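Local coordinates for sugar ABC transporter substrate-binding protein, BlMnBP1 (Bifidobacterium animalis subsp. lactis ATCC 27673, PDB 6I5R) that binds beta-manno-oligosaccharides such as mannobiose as the extracellular solute-binding component of an ABC transporter, probably delivering them to the membrane permease for uptake, at residues K216-N219 with Q220-T224; T263-E266 with S267-K271; W285-P288 with Q289-A293. All blocks are in the same frame, centred on the assembly; numbering follows the deposited sequence.

Interaction 1: residues K216-N219 with Q220-T224; sequences KFMN and QVLPT
Lys-216 and Gln-220 cross at a slant at the start of helix 217-224, a short helix whose first turn is widened to a pi-type turn and which is kinked at Pro-223. The Lys-216 carbonyl takes two backbone donors, Gln-220 N at 3.0 Å and Val-221 N at 3.1 Å, arriving from opposite faces of its plane; the Val-221 bond spans five residues, the mark of the wide turn. The aliphatic part of the lysine lies against the glutamine amide, with Lys-216 CD 3.4 Å from Gln-220 OE1. That amide has its own partners, Lys-385 for OE1 and the Pro-383 carbonyl for NE2. Phe-217 follows, buried, with CG anti to its backbone N (chi1 -170°), which carries the ring back over the next turn, roughly at right angles to Val-221: Phe-217 CE1 meets Val-221 CG1 at 3.6 Å, and CE2, on the other side of the ring, meets Leu-222 CB at 4.0 Å. The Phe-217 carbonyl receives Leu-222 N at 2.8 Å in an almost straight bond (172°), again five residues on. Met-218 bends at chi2 and chi3 and runs alongside Leu-222, its SD touching CD2 of that leucine. Asn-219 turns its ND2 to the Ala-382 carbonyl, while Leu-392 of helix 391-399 packs on both Asn-219 and Leu-222. The kink has a plain cause: Pro-223 has no N-H to give to the preceding turn. Its ring carbons sit against carbonyl oxygens instead, CG near Asn-219 O and CD 3.4 Å from Met-218 O, a buried oxygen left without a hydrogen-bond partner.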
loop_
_atom_site.group_PDB
_atom_site.type_symbol
_atom_site.label_atom_id
_atom_site.label_comp_id
_atom_site.label_asym_id
_atom_site.label_seq_id
_atom_site.Cartn_x
_atom_site.Cartn_y
_atom_site.Cartn_z
ATOM N N LYS A 216 9.975 -9.423 -11.202
ATOM C CA LYS A 216 10.957 -8.446 -11.641
ATOM C C LYS A 216 10.329 -7.268 -12.385
ATOM O O LYS A 216 11.057 -6.360 -12.798
ATOM C CB LYS A 216 11.988 -9.104 -12.568
ATOM C CG LYS A 216 12.852 -10.157 -11.900
ATOM C CD LYS A 216 13.949 -10.710 -12.792
ATOM C CE LYS A 216 14.806 -11.706 -12.012
ATOM N NZ LYS A 216 15.910 -12.229 -12.882
ATOM N N PHE A 217 9.007 -7.259 -12.589
ATOM C CA PHE A 217 8.426 -6.236 -13.446
ATOM C C PHE A 217 8.613 -4.840 -12.860
ATOM O O PHE A 217 9.015 -3.909 -13.560
ATOM C CB PHE A 217 6.939 -6.477 -13.664
ATOM C CG PHE A 217 6.363 -5.581 -14.720
ATOM C CD1 PHE A 217 6.485 -5.923 -16.061
ATOM C CD2 PHE A 217 5.787 -4.373 -14.390
ATOM C CE1 PHE A 217 6.006 -5.094 -17.040
ATOM C CE2 PHE A 217 5.296 -3.532 -15.386
ATOM C CZ PHE A 217 5.408 -3.902 -16.705
ATOM N N MET A 218 8.310 -4.682 -11.574
ATOM C CA MET A 218 8.301 -3.352 -10.971
ATOM C C MET A 218 9.674 -2.698 -11.007
ATOM O O MET A 218 9.805 -1.544 -11.417
ATOM C CB MET A 218 7.825 -3.426 -9.518
ATOM C CG MET A 218 7.841 -2.079 -8.856
ATOM S SD MET A 218 6.476 -1.061 -9.472
ATOM C CE MET A 218 5.174 -1.629 -8.406
ATOM N N ASN A 219 10.698 -3.386 -10.505
ATOM C CA ASN A 219 12.003 -2.760 -10.319
ATOM C C ASN A 219 12.953 -2.977 -11.484
ATOM O O ASN A 219 13.947 -2.259 -11.590
ATOM C CB ASN A 219 12.651 -3.269 -9.022
ATOM C CG ASN A 219 11.907 -2.785 -7.791
ATOM O OD1 ASN A 219 11.510 -1.623 -7.746
ATOM N ND2 ASN A 219 11.715 -3.661 -6.792
ATOM N N GLN A 220 12.674 -3.926 -12.375
ATOM C CA GLN A 220 13.568 -4.163 -13.498
ATOM C C GLN A 220 12.913 -3.825 -14.836
ATOM O O GLN A 220 13.447 -3.016 -15.602
ATOM C CB GLN A 220 14.066 -5.616 -13.514
ATOM C CG GLN A 220 14.972 -5.950 -12.345
ATOM C CD GLN A 220 15.590 -7.343 -12.428
ATOM O OE1 GLN A 220 15.781 -7.906 -13.513
ATOM N NE2 GLN A 220 15.920 -7.894 -11.285
ATOM N N VAL A 221 11.762 -4.421 -15.145
ATOM C CA VAL A 221 11.191 -4.279 -16.484
ATOM C C VAL A 221 10.625 -2.879 -16.693
ATOM O O VAL A 221 10.927 -2.202 -17.684
ATOM C CB VAL A 221 10.104 -5.347 -16.719
ATOM C CG1 VAL A 221 9.451 -5.144 -18.109
ATOM C CG2 VAL A 221 10.680 -6.746 -16.567
ATOM N N LEU A 222 9.752 -2.452 -15.790
ATOM C CA LEU A 222 9.070 -1.167 -15.930
ATOM C C LEU A 222 10.008 -0.007 -16.213
ATOM O O LEU A 222 9.770 0.714 -17.197
ATOM C CB LEU A 222 8.238 -0.907 -14.664
ATOM C CG LEU A 222 7.433 0.394 -14.555
ATOM C CD1 LEU A 222 6.384 0.476 -15.602
ATOM C CD2 LEU A 222 6.771 0.484 -13.157
ATOM N N PRO A 223 11.066 0.233 -15.429
ATOM C CA PRO A 223 11.925 1.393 -15.685
ATOM C C PRO A 223 12.904 1.203 -16.832
ATOM O O PRO A 223 13.607 2.157 -17.168
ATOM C CB PRO A 223 12.661 1.586 -14.343
ATOM C CG PRO A 223 12.744 0.204 -13.778
ATOM C CD PRO A 223 11.419 -0.434 -14.160
ATOM N N THR A 224 12.949 0.027 -17.459
ATOM C CA THR A 224 13.755 -0.154 -18.655
ATOM C C THR A 224 12.914 -0.313 -19.909
ATOM O O THR A 224 13.491 -0.530 -20.979
ATOM C CB THR A 224 14.687 -1.360 -18.516
ATOM O OG1 THR A 224 13.911 -2.546 -18.323
ATOM C CG2 THR A 224 15.638 -1.206 -17.338
#

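Interaction 2: residues T263-E266 with S267-K271; sequences TDWE and SSKGK. With BMA (beta-D-mannopyranose), chain B.
Lys-269 reaches back along the first turn of helix 265-273 to Trp-265 and Glu-266, and the three side chains together hold one mannose of the bound mannobiose. Its CB lies 3.6 Å from the Glu-266 carbonyl oxygen. CG leaves beside the backbone N (chi1 -69°) and the chain then runs extended, which carries CG and CD past the backbone oxygens of this turn, CD also nearing Glu-266 OE1. CE rests over one face of the Trp-265 indole, 3.4 Å from CZ2 and offset toward the rim. At the tip, NZ forms a salt bridge with Glu-266 OE1 at 3.0 Å, approaching from the syn side but 34° out of the carboxylate plane, and gives a hydrogen bond to O2 of the sugar at 2.9 Å. The other carboxylate oxygen, Glu-266 OE2, accepts from O1 of this mannose at 2.7 Å, and Trp-265 NE1 donates to its O2 at 3.1 Å. The lysine thus sits between a carboxylate and a sugar hydroxyl, its charge probably balanced by the glutamate. Asp-264 is the N-cap: one oxygen, OD2, accepts both Ser-267 N and Ser-267 OG, the hydroxyl on its anti lone pair. Ser-268 OG turns back to the Trp-265 carbonyl at 2.7 Å. Water 1 bridges Glu-266 O and, weakly, Gly-270 N. Trp-265 meets Trp-198 edge-to-face; Leu-282 of strand 277-283 and Met-290 of helix 286-291 also pack on its indole, placing this helix start between that strand, that helix and the glycan.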
loop_
_atom_site.group_PDB
_atom_site.type_symbol
_atom_site.label_atom_id
_atom_site.label_comp_id
_atom_site.label_asym_id
_atom_site.label_seq_id
_atom_site.Cartn_x
_atom_site.Cartn_y
_atom_site.Cartn_z
ATOM N N THR A 263 -17.274 11.769 -3.423
ATOM C CA THR A 263 -17.165 10.539 -2.652
ATOM C C THR A 263 -16.671 10.829 -1.241
ATOM O O THR A 263 -16.021 11.849 -0.971
ATOM C CB THR A 263 -16.210 9.543 -3.306
ATOM O OG1 THR A 263 -14.894 10.084 -3.391
ATOM C CG2 THR A 263 -16.726 9.172 -4.682
ATOM N N ASP A 264 -16.943 9.892 -0.334
ATOM C CA ASP A 264 -16.509 10.044 1.047
ATOM C C ASP A 264 -15.996 8.726 1.613
ATOM O O ASP A 264 -16.746 7.757 1.748
ATOM C CB ASP A 264 -17.638 10.589 1.914
ATOM C CG ASP A 264 -17.213 10.754 3.343
ATOM O OD1 ASP A 264 -16.360 11.639 3.615
ATOM O OD2 ASP A 264 -17.688 9.968 4.184
ATOM N N TRP A 265 -14.724 8.736 2.013
ATOM C CA TRP A 265 -14.034 7.519 2.422
ATOM C C TRP A 265 -14.658 6.893 3.663
ATOM O O TRP A 265 -14.958 5.690 3.677
ATOM C CB TRP A 265 -12.560 7.847 2.653
ATOM C CG TRP A 265 -11.827 6.816 3.408
ATOM C CD1 TRP A 265 -11.198 6.996 4.589
ATOM C CD2 TRP A 265 -11.672 5.423 3.076
ATOM N NE1 TRP A 265 -10.627 5.828 5.008
ATOM C CE2 TRP A 265 -10.894 4.844 4.091
ATOM C CE3 TRP A 265 -12.094 4.620 2.007
ATOM C CZ2 TRP A 265 -10.529 3.487 4.095
ATOM C CZ3 TRP A 265 -11.716 3.251 2.003
ATOM C CH2 TRP A 265 -10.946 2.710 3.046
ATOM N N GLU A 266 -14.873 7.690 4.711
ATOM C CA GLU A 266 -15.277 7.129 5.995
ATOM C C GLU A 266 -16.658 6.514 5.921
ATOM O O GLU A 266 -16.895 5.453 6.500
ATOM C CB GLU A 266 -15.242 8.201 7.078
ATOM C CG GLU A 266 -13.839 8.616 7.462
ATOM C CD GLU A 266 -13.048 7.501 8.123
ATOM O OE1 GLU A 266 -13.635 6.451 8.434
ATOM O OE2 GLU A 266 -11.842 7.678 8.373
ATOM N N SER A 267 -17.587 7.174 5.228
ATOM C CA SER A 267 -18.916 6.587 5.055
ATOM C C SER A 267 -18.885 5.413 4.093
ATOM O O SER A 267 -19.749 4.533 4.186
ATOM C CB SER A 267 -19.935 7.632 4.572
ATOM O OG SER A 267 -19.500 8.359 3.442
ATOM N N SER A 268 -17.913 5.369 3.174
ATOM C CA SER A 268 -17.862 4.239 2.246
ATOM C C SER A 268 -17.650 2.928 2.992
ATOM O O SER A 268 -18.109 1.876 2.537
ATOM C CB SER A 268 -16.770 4.456 1.188
ATOM O OG SER A 268 -15.489 4.064 1.620
ATOM N N LYS A 269 -16.970 2.965 4.145
ATOM C CA LYS A 269 -16.797 1.754 4.931
ATOM C C LYS A 269 -18.148 1.189 5.345
ATOM O O LYS A 269 -18.447 0.012 5.118
ATOM C CB LYS A 269 -15.936 2.044 6.175
ATOM C CG LYS A 269 -14.471 2.360 5.883
ATOM C CD LYS A 269 -13.822 2.875 7.139
ATOM C CE LYS A 269 -12.475 3.542 6.833
ATOM N NZ LYS A 269 -11.862 4.119 8.083
ATOM N N GLY A 270 -18.986 2.022 5.949
ATOM C CA GLY A 270 -20.281 1.544 6.386
ATOM C C GLY A 270 -21.137 1.093 5.217
ATOM O O GLY A 270 -21.892 0.121 5.322
ATOM N N LYS A 271 -21.022 1.787 4.088
ATOM C CA LYS A 271 -21.821 1.432 2.921
ATOM C C LYS A 271 -21.445 0.055 2.379
ATOM O O LYS A 271 -22.326 -0.708 1.985
ATOM C CB LYS A 271 -21.659 2.488 1.831
ATOM C CG LYS A 271 -22.293 3.830 2.147
ATOM C CD LYS A 271 -22.233 4.709 0.916
ATOM C CE LYS A 271 -22.701 6.096 1.167
ATOM N NZ LYS A 271 -22.316 6.931 0.023
HETATM C C1 BMA B . -8.393 6.353 8.235
HETATM C C2 BMA B . -8.023 4.867 7.994
HETATM C C3 BMA B . -6.748 4.795 7.164
HETATM C C4 BMA B . -6.798 5.748 5.998
HETATM C C5 BMA B . -7.211 7.156 6.450
HETATM C C6 BMA B . -7.235 8.136 5.302
HETATM O O1 BMA B . -9.638 6.280 8.851
HETATM O O2 BMA B . -9.089 4.281 7.180
HETATM O O3 BMA B . -6.500 3.509 6.712
HETATM O O4 BMA B . -5.515 5.834 5.376
HETATM O O5 BMA B . -8.486 7.076 7.066
HETATM O O6 BMA B . -7.222 9.437 5.901
HETATM O O HOH W 1 -18.950 4.098 7.716
#

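Interaction 3: residues W285-P288 with Q289-A293; sequences WAVP and QMKQA. With BMA (beta-D-mannopyranose), chain C; BMA (beta-D-mannopyranose), chain B.
The mannobiose pocket takes its aromatic platform and an amide from Trp-285 and Gln-289, one turn apart, where the chain enters helix 286-291. Trp-285 offers a face to the mannose of chain C, in a CH-pi contact with C6 over the ring centre, 3.4 Å from CD2. With CG of Trp-285 between its backbone N and carbonyl carbon (chi1 57°), the other face of the indole lies on Ala-286 CB. Gln-289 extends so that its amide reaches the ring edge, NE2 3.5 Å from Trp-285 CE3 with the two planes 52° apart. The amide grips the mannose of chain B by two neighbouring hydroxyls: OE1 accepts from O2 at 2.5 Å, and NE2 donates to O3 at 3.2 Å. Water 2 joins NE2 to the Trp-285 carbonyl, which would help to fix the rotation of the amide. Behind the site, Met-290 N bonds to Ala-286 O at 2.9 Å; the Lys-291 chain runs beside Val-287, CE against CG1, and its NZ reaches the carbonyls of Pro-297 and Ile-300. Met-290 packs on Val-153 of strand 139-155, Met-280 and Leu-282 of strand 277-283 and Met-272 of helix 265-273.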
loop_
_atom_site.group_PDB
_atom_site.type_symbol
_atom_site.label_atom_id
_atom_site.label_comp_id
_atom_site.label_asym_id
_atom_site.label_seq_id
_atom_site.Cartn_x
_atom_site.Cartn_y
_atom_site.Cartn_z
ATOM N N TRP A 285 -5.433 -4.490 3.857
ATOM C CA TRP A 285 -5.577 -3.729 5.094
ATOM C C TRP A 285 -6.994 -3.188 5.271
ATOM O O TRP A 285 -7.402 -2.895 6.400
ATOM C CB TRP A 285 -4.565 -2.572 5.118
ATOM C CG TRP A 285 -4.733 -1.715 3.937
ATOM C CD1 TRP A 285 -4.040 -1.787 2.770
ATOM C CD2 TRP A 285 -5.671 -0.642 3.782
ATOM N NE1 TRP A 285 -4.495 -0.831 1.893
ATOM C CE2 TRP A 285 -5.500 -0.127 2.486
ATOM C CE3 TRP A 285 -6.643 -0.082 4.611
ATOM C CZ2 TRP A 285 -6.255 0.917 2.001
ATOM C CZ3 TRP A 285 -7.409 0.954 4.120
ATOM C CH2 TRP A 285 -7.192 1.458 2.840
ATOM N N ALA A 286 -7.765 -3.087 4.189
ATOM C CA ALA A 286 -9.090 -2.491 4.254
ATOM C C ALA A 286 -10.139 -3.466 4.765
ATOM O O ALA A 286 -11.178 -3.036 5.271
ATOM C CB ALA A 286 -9.482 -1.951 2.870
ATOM N N VAL A 287 -9.859 -4.766 4.687
ATOM C CA VAL A 287 -10.867 -5.755 5.072
ATOM C C VAL A 287 -11.339 -5.570 6.500
ATOM O O VAL A 287 -12.560 -5.439 6.713
ATOM C CB VAL A 287 -10.311 -7.185 4.806
ATOM C CG1 VAL A 287 -11.297 -8.230 5.274
ATOM C CG2 VAL A 287 -10.023 -7.364 3.335
ATOM N N PRO A 288 -10.470 -5.513 7.518
ATOM C CA PRO A 288 -10.988 -5.314 8.884
ATOM C C PRO A 288 -11.714 -3.987 9.064
ATOM O O PRO A 288 -12.657 -3.896 9.854
ATOM C CB PRO A 288 -9.721 -5.393 9.757
ATOM C CG PRO A 288 -8.598 -4.986 8.847
ATOM C CD PRO A 288 -8.996 -5.623 7.505
ATOM N N GLN A 289 -11.297 -2.942 8.354
ATOM C CA GLN A 289 -11.965 -1.653 8.496
ATOM C C GLN A 289 -13.376 -1.692 7.931
ATOM O O GLN A 289 -14.282 -1.019 8.447
ATOM C CB GLN A 289 -11.148 -0.576 7.796
ATOM C CG GLN A 289 -9.798 -0.319 8.406
ATOM C CD GLN A 289 -9.070 0.871 7.794
ATOM O OE1 GLN A 289 -9.680 1.808 7.303
ATOM N NE2 GLN A 289 -7.759 0.810 7.810
ATOM N N MET A 290 -13.563 -2.388 6.806
ATOM C CA MET A 290 -14.911 -2.606 6.291
ATOM C C MET A 290 -15.727 -3.491 7.232
ATOM O O MET A 290 -16.915 -3.254 7.439
ATOM C CB MET A 290 -14.853 -3.256 4.910
ATOM C CG MET A 290 -14.036 -2.503 3.854
ATOM S SD MET A 290 -14.713 -0.898 3.524
ATOM C CE MET A 290 -13.321 -0.069 2.717
ATOM N N LYS A 291 -15.104 -4.508 7.817
ATOM C CA LYS A 291 -15.875 -5.452 8.618
ATOM C C LYS A 291 -16.337 -4.802 9.908
ATOM O O LYS A 291 -17.425 -5.114 10.415
ATOM C CB LYS A 291 -15.037 -6.680 8.943
ATOM C CG LYS A 291 -14.820 -7.654 7.801
ATOM C CD LYS A 291 -14.002 -8.824 8.272
ATOM C CE LYS A 291 -13.909 -9.848 7.156
ATOM N NZ LYS A 291 -15.229 -10.201 6.591
ATOM N N GLN A 292 -15.485 -3.956 10.487
ATOM C CA GLN A 292 -15.782 -3.232 11.715
ATOM C C GLN A 292 -16.781 -2.110 11.495
ATOM O O GLN A 292 -17.282 -1.551 12.468
ATOM C CB GLN A 292 -14.494 -2.657 12.289
ATOM C CG GLN A 292 -13.537 -3.685 12.823
ATOM C CD GLN A 292 -12.098 -3.157 12.943
ATOM O OE1 GLN A 292 -11.776 -1.989 12.555
ATOM N NE2 GLN A 292 -11.210 -3.998 13.516
ATOM N N ALA A 293 -17.071 -1.757 10.254
ATOM C CA ALA A 293 -17.869 -0.560 10.048
ATOM C C ALA A 293 -19.359 -0.789 10.244
ATOM O O ALA A 293 -20.118 0.179 10.146
ATOM C CB ALA A 293 -17.666 0.012 8.649
HETATM C C1 BMA C . -5.110 4.816 4.501
HETATM C C2 BMA C . -4.157 5.557 3.515
HETATM C C3 BMA C . -3.529 4.537 2.618
HETATM C C4 BMA C . -2.975 3.356 3.409
HETATM C C5 BMA C . -4.054 2.743 4.304
HETATM C C6 BMA C . -3.505 1.617 5.158
HETATM O O2 BMA C . -3.057 6.144 4.206
HETATM O O3 BMA C . -2.479 5.082 1.812
HETATM O O4 BMA C . -2.550 2.387 2.488
HETATM O O5 BMA C . -4.525 3.775 5.187
HETATM O O6 BMA C . -2.518 2.115 6.076
HETATM C C1 BMA B . -8.393 6.353 8.235
HETATM C C2 BMA B . -8.023 4.867 7.994
HETATM C C3 BMA B . -6.748 4.795 7.164
HETATM C C4 BMA B . -6.798 5.748 5.998
HETATM C C5 BMA B . -7.211 7.156 6.450
HETATM C C6 BMA B . -7.235 8.136 5.302
HETATM O O1 BMA B . -9.638 6.280 8.851
HETATM O O2 BMA B . -9.089 4.281 7.180
HETATM O O3 BMA B . -6.500 3.509 6.712
HETATM O O4 BMA B . -5.515 5.834 5.376
HETATM O O5 BMA B . -8.486 7.076 7.066
HETATM O O6 BMA B . -7.222 9.437 5.901
HETATM O O HOH W 2 -6.393 -1.622 8.573
#

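Interactions 2 and 3 are two walls of the same pocket: their centres are 11 Å apart, and both touch the mannose of chain B. They meet directly: Lys-269 NZ comes within 3.3 Å of Gln-289 OE1, and Ala-293 CB, just past helix 286-291, is 3.5 Å from Lys-269 C. Asn-45 and Asp-320 also hydrogen-bond to the sugar. Interaction 1 stands apart, across the centre of the chain, about 35 Å from interaction 2 and 32 Å from interaction 3 between centres. It is structural packing rather than pocket wall, the Met-218 side chain staying about 14 Å from a bound mannose, although the Phe-217 side chain is about 5 Å from a bound zinc ion.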